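Local coordinates for protein probable AP endonuclease (African swine fever virus, PDB 6KI3) that probably cleaves DNA on the 5' side of abasic sites during repair, using three zinc ions, and probably also removes mismatched 3' nucleotides as an exonuclease, at residues A[49-54]-A[112-117]; A[83-88]-A[103-108]. All coordinates share one frame; numbering follows the deposited sequence.

Interaction 1: residues A[49-54]-A[112-117]. With nucleotides of chain C.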
loop_
_atom_site.group_PDB
_atom_site.type_symbol
_atom_site.label_atom_id
_atom_site.label_comp_id
_atom_site.label_asym_id
_atom_site.label_seq_id
_atom_site.Cartn_x
_atom_site.Cartn_y
_atom_site.Cartn_z
ATOM N N VAL A 49 -1.412 -6.906 5.225
ATOM C CA VAL A 49 -2.501 -7.633 5.864
ATOM C C VAL A 49 -3.453 -6.646 6.524
ATOM O O VAL A 49 -3.109 -5.494 6.793
ATOM C CB VAL A 49 -1.993 -8.647 6.915
ATOM C CG1 VAL A 49 -1.253 -9.796 6.248
ATOM C CG2 VAL A 49 -1.101 -7.952 7.935
ATOM N N PHE A 50 -4.671 -7.120 6.777
ATOM C CA PHE A 50 -5.623 -6.439 7.645
ATOM C C PHE A 50 -5.540 -7.069 9.029
ATOM O O PHE A 50 -5.803 -8.266 9.184
ATOM C CB PHE A 50 -7.054 -6.550 7.116
ATOM C CG PHE A 50 -7.332 -5.715 5.899
ATOM C CD1 PHE A 50 -7.399 -4.334 5.988
ATOM C CD2 PHE A 50 -7.565 -6.314 4.672
ATOM C CE1 PHE A 50 -7.665 -3.564 4.870
ATOM C CE2 PHE A 50 -7.834 -5.551 3.553
ATOM C CZ PHE A 50 -7.885 -4.175 3.651
ATOM N N ILE A 51 -5.165 -6.272 10.034
ATOM C CA ILE A 51 -5.279 -6.732 11.416
ATOM C C ILE A 51 -6.625 -6.365 12.021
ATOM O O ILE A 51 -6.945 -6.829 13.127
ATOM C CB ILE A 51 -4.147 -6.177 12.302
ATOM C CG1 ILE A 51 -4.273 -4.659 12.449
ATOM C CG2 ILE A 51 -2.790 -6.558 11.732
ATOM C CD1 ILE A 51 -3.183 -4.039 13.296
ATOM N N ALA A 52 -7.425 -5.556 11.329
ATOM C CA ALA A 52 -8.747 -5.173 11.797
ATOM C C ALA A 52 -9.633 -4.904 10.590
ATOM O O ALA A 52 -9.151 -4.590 9.499
ATOM C CB ALA A 52 -8.689 -3.943 12.710
ATOM N N GLY A 53 -10.939 -5.039 10.797
ATOM C CA GLY A 53 -11.911 -4.747 9.757
ATOM C C GLY A 53 -11.936 -5.737 8.608
ATOM O O GLY A 53 -12.067 -6.942 8.827
ATOM N N PRO A 54 -11.812 -5.233 7.369
ATOM C CA PRO A 54 -11.638 -3.811 7.056
ATOM C C PRO A 54 -12.943 -3.022 6.995
ATOM O O PRO A 54 -12.913 -1.810 6.777
ATOM C CB PRO A 54 -10.981 -3.847 5.678
ATOM C CG PRO A 54 -11.555 -5.066 5.047
ATOM C CD PRO A 54 -11.732 -6.072 6.159
ATOM N N VAL A 112 3.611 -6.422 17.199
ATOM C CA VAL A 112 3.876 -7.542 16.306
ATOM C C VAL A 112 4.945 -7.207 15.274
ATOM O O VAL A 112 5.226 -8.024 14.389
ATOM C CB VAL A 112 2.587 -8.023 15.620
ATOM C CG1 VAL A 112 1.545 -8.383 16.661
ATOM C CG2 VAL A 112 2.057 -6.953 14.682
ATOM N N GLY A 113 5.552 -6.026 15.359
ATOM C CA GLY A 113 6.618 -5.673 14.445
ATOM C C GLY A 113 6.175 -5.260 13.062
ATOM O O GLY A 113 6.974 -5.332 12.122
ATOM N N ILE A 114 4.926 -4.835 12.901
ATOM C CA ILE A 114 4.454 -4.321 11.621
ATOM C C ILE A 114 4.942 -2.887 11.460
ATOM O O ILE A 114 4.852 -2.077 12.391
ATOM C CB ILE A 114 2.922 -4.418 11.527
ATOM C CG1 ILE A 114 2.508 -5.866 11.257
ATOM C CG2 ILE A 114 2.382 -3.494 10.446
ATOM C CD1 ILE A 114 1.014 -6.080 11.211
ATOM N N LYS A 115 5.464 -2.571 10.274
ATOM C CA LYS A 115 6.181 -1.319 10.067
ATOM C C LYS A 115 5.268 -0.106 9.934
ATOM O O LYS A 115 5.711 1.012 10.215
ATOM C CB LYS A 115 7.064 -1.424 8.823
ATOM C CG LYS A 115 7.960 -2.652 8.798
ATOM C CD LYS A 115 9.095 -2.543 9.805
ATOM C CE LYS A 115 10.041 -3.730 9.690
ATOM N NZ LYS A 115 11.227 -3.601 10.581
ATOM N N GLY A 116 4.020 -0.282 9.512
ATOM C CA GLY A 116 3.187 0.888 9.308
ATOM C C GLY A 116 1.722 0.539 9.181
ATOM O O GLY A 116 1.329 -0.630 9.192
ATOM N N LEU A 117 0.913 1.591 9.057
ATOM C CA LEU A 117 -0.530 1.476 8.893
ATOM C C LEU A 117 -0.977 2.405 7.775
ATOM O O LEU A 117 -0.694 3.607 7.813
ATOM C CB LEU A 117 -1.271 1.818 10.190
ATOM C CG LEU A 117 -2.781 1.573 10.194
ATOM C CD1 LEU A 117 -3.088 0.083 10.212
ATOM C CD2 LEU A 117 -3.442 2.275 11.372
ATOM P P DC C 2 -10.648 -5.680 -0.540
ATOM O OP1 DC C 2 -11.304 -6.553 -1.538
ATOM O OP2 DC C 2 -10.978 -4.239 -0.480
ATOM O "O5'" DC C 2 -10.892 -6.289 0.916
ATOM C "C5'" DC C 2 -10.711 -7.678 1.144
ATOM C "C4'" DC C 2 -10.728 -7.977 2.630
ATOM O "O4'" DC C 2 -12.042 -7.681 3.171
ATOM C "C3'" DC C 2 -10.439 -9.424 3.004
ATOM O "O3'" DC C 2 -9.761 -9.455 4.252
ATOM C "C2'" DC C 2 -11.839 -10.028 3.099
ATOM C "C1'" DC C 2 -12.648 -8.863 3.658
ATOM N N1 DC C 2 -14.074 -8.863 3.223
ATOM C C2 DC C 2 -15.071 -8.448 4.114
ATOM O O2 DC C 2 -14.751 -8.091 5.254
ATOM N N3 DC C 2 -16.362 -8.448 3.699
ATOM C C4 DC C 2 -16.666 -8.839 2.461
ATOM N N4 DC C 2 -17.954 -8.822 2.099
ATOM C C5 DC C 2 -15.665 -9.263 1.538
ATOM C C6 DC C 2 -14.396 -9.259 1.957
ATOM O "O5'" 3DR C 1 -7.211 -1.692 -2.132
ATOM P P 3DR C 1 -7.358 -0.094 -2.245
ATOM O OP1 3DR C 1 -7.384 0.369 -0.809
ATOM O OP2 3DR C 1 -6.128 0.313 -3.016
ATOM O OP3 3DR C 1 -8.662 0.111 -2.977
ATOM C "C2'" 3DR C 1 -6.884 -5.449 0.156
ATOM C "C5'" 3DR C 1 -7.930 -2.434 -1.150
ATOM C "C4'" 3DR C 1 -7.786 -3.915 -1.473
ATOM O "O4'" 3DR C 1 -6.423 -4.190 -1.801
ATOM C "C1'" 3DR C 1 -5.909 -5.252 -0.996
ATOM C "C3'" 3DR C 1 -8.173 -4.799 -0.301
ATOM O "O3'" 3DR C 1 -9.062 -5.818 -0.760
ATOM P P DG C 3 -9.160 -10.828 4.835
ATOM O OP1 DG C 3 -7.762 -10.558 5.234
ATOM O OP2 DG C 3 -9.454 -11.930 3.891
ATOM O "O5'" DG C 3 -10.013 -11.058 6.161
ATOM C "C5'" DG C 3 -10.201 -9.978 7.062
ATOM C "C4'" DG C 3 -11.235 -10.324 8.113
ATOM O "O4'" DG C 3 -12.570 -10.131 7.574
ATOM C "C3'" DG C 3 -11.186 -11.763 8.622
ATOM O "O3'" DG C 3 -11.419 -11.766 10.018
ATOM C "C2'" DG C 3 -12.329 -12.432 7.859
ATOM C "C1'" DG C 3 -13.333 -11.298 7.778
ATOM N N9 DG C 3 -14.276 -11.429 6.672
ATOM C C8 DG C 3 -14.011 -11.903 5.410
ATOM N N7 DG C 3 -15.052 -11.900 4.625
ATOM C C5 DG C 3 -16.073 -11.388 5.416
ATOM C C6 DG C 3 -17.434 -11.149 5.107
ATOM O O6 DG C 3 -18.025 -11.350 4.038
ATOM N N1 DG C 3 -18.124 -10.622 6.197
ATOM C C2 DG C 3 -17.571 -10.361 7.428
ATOM N N2 DG C 3 -18.395 -9.852 8.356
ATOM N N3 DG C 3 -16.297 -10.579 7.730
ATOM C C4 DG C 3 -15.610 -11.092 6.679
#
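The Phe50 ring has Pro54 CB over one face, 3.4 Å above the ring plane and displaced toward the rim, while its edge is turned to the DNA of chain C. In plane at that edge sits C3' of 3DR1, the baseless sugar that stands for an abasic site; its C2' meets Phe50 CE2 obliquely at 3.5 Å. OP1 of DG3 lies near the ring plane at another part of the edge. The Gly53-Pro54 peptide is cis, and Pro54 CG comes within 3.3 Å of O4' of DC2, so proline and phenylalanine together face two successive sugars of the strand. Behind this DNA-facing loop, residues 49-54 pack on 112-117 through aliphatic carbons alone. Ile114 has an extended chain (chi2 177°) that presents CD1 at its tip, and this methyl meets Ile51 CG2 at 3.9 Å and, more loosely, Val49 CG2 at 4.3 Å. The two isoleucine side chains run alongside each other head to tail, meeting at these methyls. Strand 79-83 runs between strands 46-49 and 116-120 in the parallel sheet of the TIM barrel; Ile114 also lies on its Val80 and Ala82, and Ile51 reaches Ile108 of helix 96-112, which places the cluster between the sheet and helix 96-112.

Interaction 2: residues A[83-88]-A[103-108]. With ZN (zinc ion), chain K; nucleotides of chain D; nucleotides of chain B; nucleotides of chain C.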
loop_
_atom_site.group_PDB
_atom_site.type_symbol
_atom_site.label_atom_id
_atom_site.label_comp_id
_atom_site.label_asym_id
_atom_site.label_seq_id
_atom_site.Cartn_x
_atom_site.Cartn_y
_atom_site.Cartn_z
ATOM N N HIS A 83 -2.951 -2.611 6.528
ATOM C CA HIS A 83 -3.899 -1.699 5.908
ATOM C C HIS A 83 -5.012 -1.407 6.903
ATOM O O HIS A 83 -5.600 -2.332 7.475
ATOM C CB HIS A 83 -4.470 -2.286 4.618
ATOM C CG HIS A 83 -5.164 -1.279 3.752
ATOM N ND1 HIS A 83 -6.219 -0.512 4.199
ATOM C CD2 HIS A 83 -4.954 -0.915 2.464
ATOM C CE1 HIS A 83 -6.627 0.282 3.225
ATOM N NE2 HIS A 83 -5.877 0.057 2.162
ATOM N N GLY A 84 -5.284 -0.125 7.125
ATOM C CA GLY A 84 -6.338 0.251 8.039
ATOM C C GLY A 84 -7.710 -0.109 7.507
ATOM O O GLY A 84 -7.905 -0.379 6.321
ATOM N N THR A 85 -8.681 -0.122 8.415
ATOM C CA THR A 85 -10.055 -0.368 8.013
ATOM C C THR A 85 -10.575 0.798 7.179
ATOM O O THR A 85 -10.007 1.893 7.166
ATOM C CB THR A 85 -10.953 -0.569 9.233
ATOM O OG1 THR A 85 -11.191 0.695 9.863
ATOM C CG2 THR A 85 -10.293 -1.506 10.230
ATOM N N TYR A 86 -11.677 0.549 6.473
ATOM C CA TYR A 86 -12.301 1.605 5.689
ATOM C C TYR A 86 -12.995 2.643 6.561
ATOM O O TYR A 86 -13.384 3.697 6.046
ATOM C CB TYR A 86 -13.292 0.997 4.695
ATOM C CG TYR A 86 -12.650 0.023 3.733
ATOM C CD1 TYR A 86 -11.339 0.198 3.313
ATOM C CD2 TYR A 86 -13.349 -1.079 3.255
ATOM C CE1 TYR A 86 -10.743 -0.688 2.440
ATOM C CE2 TYR A 86 -12.760 -1.971 2.379
ATOM C CZ TYR A 86 -11.456 -1.770 1.975
ATOM O OH TYR A 86 -10.857 -2.652 1.105
ATOM N N LEU A 87 -13.149 2.376 7.855
ATOM C CA LEU A 87 -13.761 3.314 8.786
ATOM C C LEU A 87 -12.742 4.216 9.469
ATOM O O LEU A 87 -13.126 5.030 10.314
ATOM C CB LEU A 87 -14.560 2.560 9.857
ATOM C CG LEU A 87 -15.289 1.272 9.468
ATOM C CD1 LEU A 87 -15.984 0.671 10.681
ATOM C CD2 LEU A 87 -16.283 1.516 8.352
ATOM N N ASP A 88 -11.457 4.087 9.131
ATOM C CA ASP A 88 -10.397 4.864 9.774
ATOM C C ASP A 88 -10.280 6.232 9.099
ATOM O O ASP A 88 -9.308 6.554 8.413
ATOM C CB ASP A 88 -9.079 4.104 9.730
ATOM C CG ASP A 88 -9.091 2.861 10.598
ATOM O OD1 ASP A 88 -9.901 2.804 11.548
ATOM O OD2 ASP A 88 -8.287 1.944 10.333
ATOM N N GLN A 103 -5.838 4.257 17.148
ATOM C CA GLN A 103 -4.818 4.199 18.187
ATOM C C GLN A 103 -4.545 2.768 18.629
ATOM O O GLN A 103 -3.401 2.430 18.955
ATOM C CB GLN A 103 -5.237 5.055 19.382
ATOM C CG GLN A 103 -4.084 5.447 20.285
ATOM C CD GLN A 103 -3.051 6.294 19.567
ATOM O OE1 GLN A 103 -3.386 7.106 18.706
ATOM N NE2 GLN A 103 -1.783 6.105 19.918
ATOM N N GLN A 104 -5.576 1.936 18.612
ATOM C CA GLN A 104 -5.437 0.533 18.937
ATOM C C GLN A 104 -4.607 -0.211 17.911
ATOM O O GLN A 104 -3.753 -0.951 18.257
ATOM C CB GLN A 104 -6.795 -0.135 19.070
ATOM C CG GLN A 104 -7.764 0.605 19.944
ATOM C CD GLN A 104 -9.099 -0.065 20.061
ATOM O OE1 GLN A 104 -10.129 0.586 19.980
ATOM N NE2 GLN A 104 -9.098 -1.370 20.271
ATOM N N GLU A 105 -4.865 0.042 16.644
ATOM C CA GLU A 105 -4.135 -0.597 15.552
ATOM C C GLU A 105 -2.660 -0.218 15.578
ATOM O O GLU A 105 -1.783 -1.078 15.441
ATOM C CB GLU A 105 -4.766 -0.218 14.212
ATOM C CG GLU A 105 -6.092 -0.901 13.925
ATOM C CD GLU A 105 -6.764 -0.359 12.680
ATOM O OE1 GLU A 105 -7.250 0.791 12.721
ATOM O OE2 GLU A 105 -6.798 -1.075 11.657
ATOM N N LEU A 106 -2.368 1.073 15.758
ATOM C CA LEU A 106 -0.978 1.516 15.805
ATOM C C LEU A 106 -0.227 0.856 16.953
ATOM O O LEU A 106 0.931 0.449 16.794
ATOM C CB LEU A 106 -0.918 3.038 15.927
ATOM C CG LEU A 106 -1.446 3.828 14.728
ATOM C CD1 LEU A 106 -1.507 5.310 15.053
ATOM C CD2 LEU A 106 -0.579 3.584 13.503
ATOM N N LEU A 107 -0.870 0.733 18.117
ATOM C CA LEU A 107 -0.243 0.031 19.232
ATOM C C LEU A 107 -0.045 -1.444 18.908
ATOM O O LEU A 107 0.997 -2.025 19.233
ATOM C CB LEU A 107 -1.087 0.196 20.496
ATOM N N ILE A 108 -1.033 -2.064 18.258
ATOM C CA ILE A 108 -0.923 -3.473 17.890
ATOM C C ILE A 108 0.195 -3.675 16.875
ATOM O O ILE A 108 0.918 -4.679 16.916
ATOM C CB ILE A 108 -2.275 -3.991 17.360
ATOM C CG1 ILE A 108 -3.309 -4.040 18.487
ATOM C CG2 ILE A 108 -2.122 -5.367 16.727
ATOM C CD1 ILE A 108 -4.716 -4.322 18.009
HETATM ZN ZN ZN K . -5.868 1.137 0.286
ATOM P P DG D 10 -19.785 5.136 9.594
ATOM O OP1 DG D 10 -20.074 6.586 9.642
ATOM O OP2 DG D 10 -20.715 4.222 8.895
ATOM O "O5'" DG D 10 -18.330 4.926 8.970
ATOM C "C5'" DG D 10 -17.234 5.690 9.454
ATOM C "C4'" DG D 10 -16.502 6.373 8.313
ATOM O "O4'" DG D 10 -16.035 5.377 7.370
ATOM C "C3'" DG D 10 -17.335 7.356 7.500
ATOM O "O3'" DG D 10 -16.504 8.405 7.029
ATOM C "C2'" DG D 10 -17.857 6.492 6.354
ATOM C "C1'" DG D 10 -16.696 5.529 6.126
ATOM N N9 DG D 10 -17.115 4.204 5.673
ATOM C C8 DG D 10 -18.076 3.402 6.238
ATOM N N7 DG D 10 -18.230 2.263 5.622
ATOM C C5 DG D 10 -17.312 2.311 4.582
ATOM C C6 DG D 10 -17.021 1.359 3.576
ATOM O O6 DG D 10 -17.536 0.247 3.399
ATOM N N1 DG D 10 -16.019 1.806 2.717
ATOM C C2 DG D 10 -15.379 3.019 2.819
ATOM N N2 DG D 10 -14.439 3.273 1.898
ATOM N N3 DG D 10 -15.641 3.919 3.758
ATOM C C4 DG D 10 -16.614 3.499 4.601
ATOM P P DC B 9 -13.970 -4.138 -5.871
ATOM O OP1 DC B 9 -13.019 -4.322 -6.943
ATOM O OP2 DC B 9 -14.521 -5.293 -5.205
ATOM O "O5'" DC B 9 -13.275 -3.205 -4.811
ATOM C "C5'" DC B 9 -12.606 -2.048 -5.271
ATOM C "C4'" DC B 9 -12.124 -1.201 -4.124
ATOM O "O4'" DC B 9 -13.243 -0.645 -3.428
ATOM C "C3'" DC B 9 -11.324 -1.926 -3.058
ATOM O "O3'" DC B 9 -9.950 -1.831 -3.390
ATOM C "C2'" DC B 9 -11.591 -1.097 -1.819
ATOM C "C1'" DC B 9 -12.852 -0.299 -2.129
ATOM N N1 DC B 9 -13.954 -0.622 -1.244
ATOM C C2 DC B 9 -14.315 0.275 -0.245
ATOM O O2 DC B 9 -13.701 1.336 -0.148
ATOM N N3 DC B 9 -15.343 -0.024 0.569
ATOM C C4 DC B 9 -15.984 -1.182 0.431
ATOM N N4 DC B 9 -16.970 -1.448 1.274
ATOM C C5 DC B 9 -15.635 -2.119 -0.577
ATOM C C6 DC B 9 -14.618 -1.806 -1.380
ATOM P P DC C 2 -10.648 -5.680 -0.540
ATOM O OP1 DC C 2 -11.304 -6.553 -1.538
ATOM O OP2 DC C 2 -10.978 -4.239 -0.480
ATOM O "O5'" DC C 2 -10.892 -6.289 0.916
ATOM C "C5'" DC C 2 -10.711 -7.678 1.144
ATOM C "C4'" DC C 2 -10.728 -7.977 2.630
ATOM O "O4'" DC C 2 -12.042 -7.681 3.171
ATOM C "C3'" DC C 2 -10.439 -9.424 3.004
ATOM O "O3'" DC C 2 -9.761 -9.455 4.252
ATOM C "C2'" DC C 2 -11.839 -10.028 3.099
ATOM C "C1'" DC C 2 -12.648 -8.863 3.658
ATOM N N1 DC C 2 -14.074 -8.863 3.223
ATOM C C2 DC C 2 -15.071 -8.448 4.114
ATOM O O2 DC C 2 -14.751 -8.091 5.254
ATOM N N3 DC C 2 -16.362 -8.448 3.699
ATOM C C4 DC C 2 -16.666 -8.839 2.461
ATOM N N4 DC C 2 -17.954 -8.822 2.099
ATOM C C5 DC C 2 -15.665 -9.263 1.538
ATOM C C6 DC C 2 -14.396 -9.259 1.957
#
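Asp88, from the loop, and Glu105, from the helix, bring their carboxylates together, Asp88 OD2 2.8 Å from Glu105 OE1. The two planes are turned 55° apart. Both oxygens are acceptors, so a proton is probably held on one of the acids, which would ease an otherwise repulsive buried pair. The Glu105 chain is extended beyond CG (chi2 172°) and carries its carboxylate from the helix to the loop, where OE2 packs against Thr85 CG2 at 3.8 Å and has no polar partner in the model. Asp88 OD2 is also held, weakly, by the backbone N of Thr85 at 2.8 Å. Residues 85-88 form a type I beta turn, combined with an ST turn in which Leu87 N donates to Thr85 OG1 over 3.3 Å. This turn follows strand 79-83 of the TIM barrel at the end that carries the zinc site. There His83 NE2 binds zinc at 2.2 Å, with His120, Glu147 and a DNA phosphate as the other ligands. Its ND1 donates to Gly84 O at 2.7 Å, on a lone pair and in the imidazole plane, which fixes the ring's rotation. On the DNA side, Tyr86 takes the base of DC9 of chain B over one face, and Leu87 CD2 touches C8 of DG10 of chain D at 3.4 Å. Farther back, Glu105 also touches Ala52 and Leu117, while Phe101, Ile102 and Leu119 pack on Asp88.

The two contacts have centres 7 Å apart on one side of the barrel, and both segments of interaction 2 fall, in sequence, between those of interaction 1. The order is strand 46-49, loop 49-54, helix 63-76, strand 79-83, loop 83-88, helix 96-112 and strand 116-120, so the helix of interaction 2 leads into the strand of interaction 1. The ends of the neighbouring parallel strands pair through Val49 O and His83 N (2.9 Å), and the loops after them through Pro54 O and Tyr86 N (2.7 Å), both probable hydrogen bonds. Both contacts therefore lie behind two adjacent loops that face DNA, one of which begins with a zinc ligand.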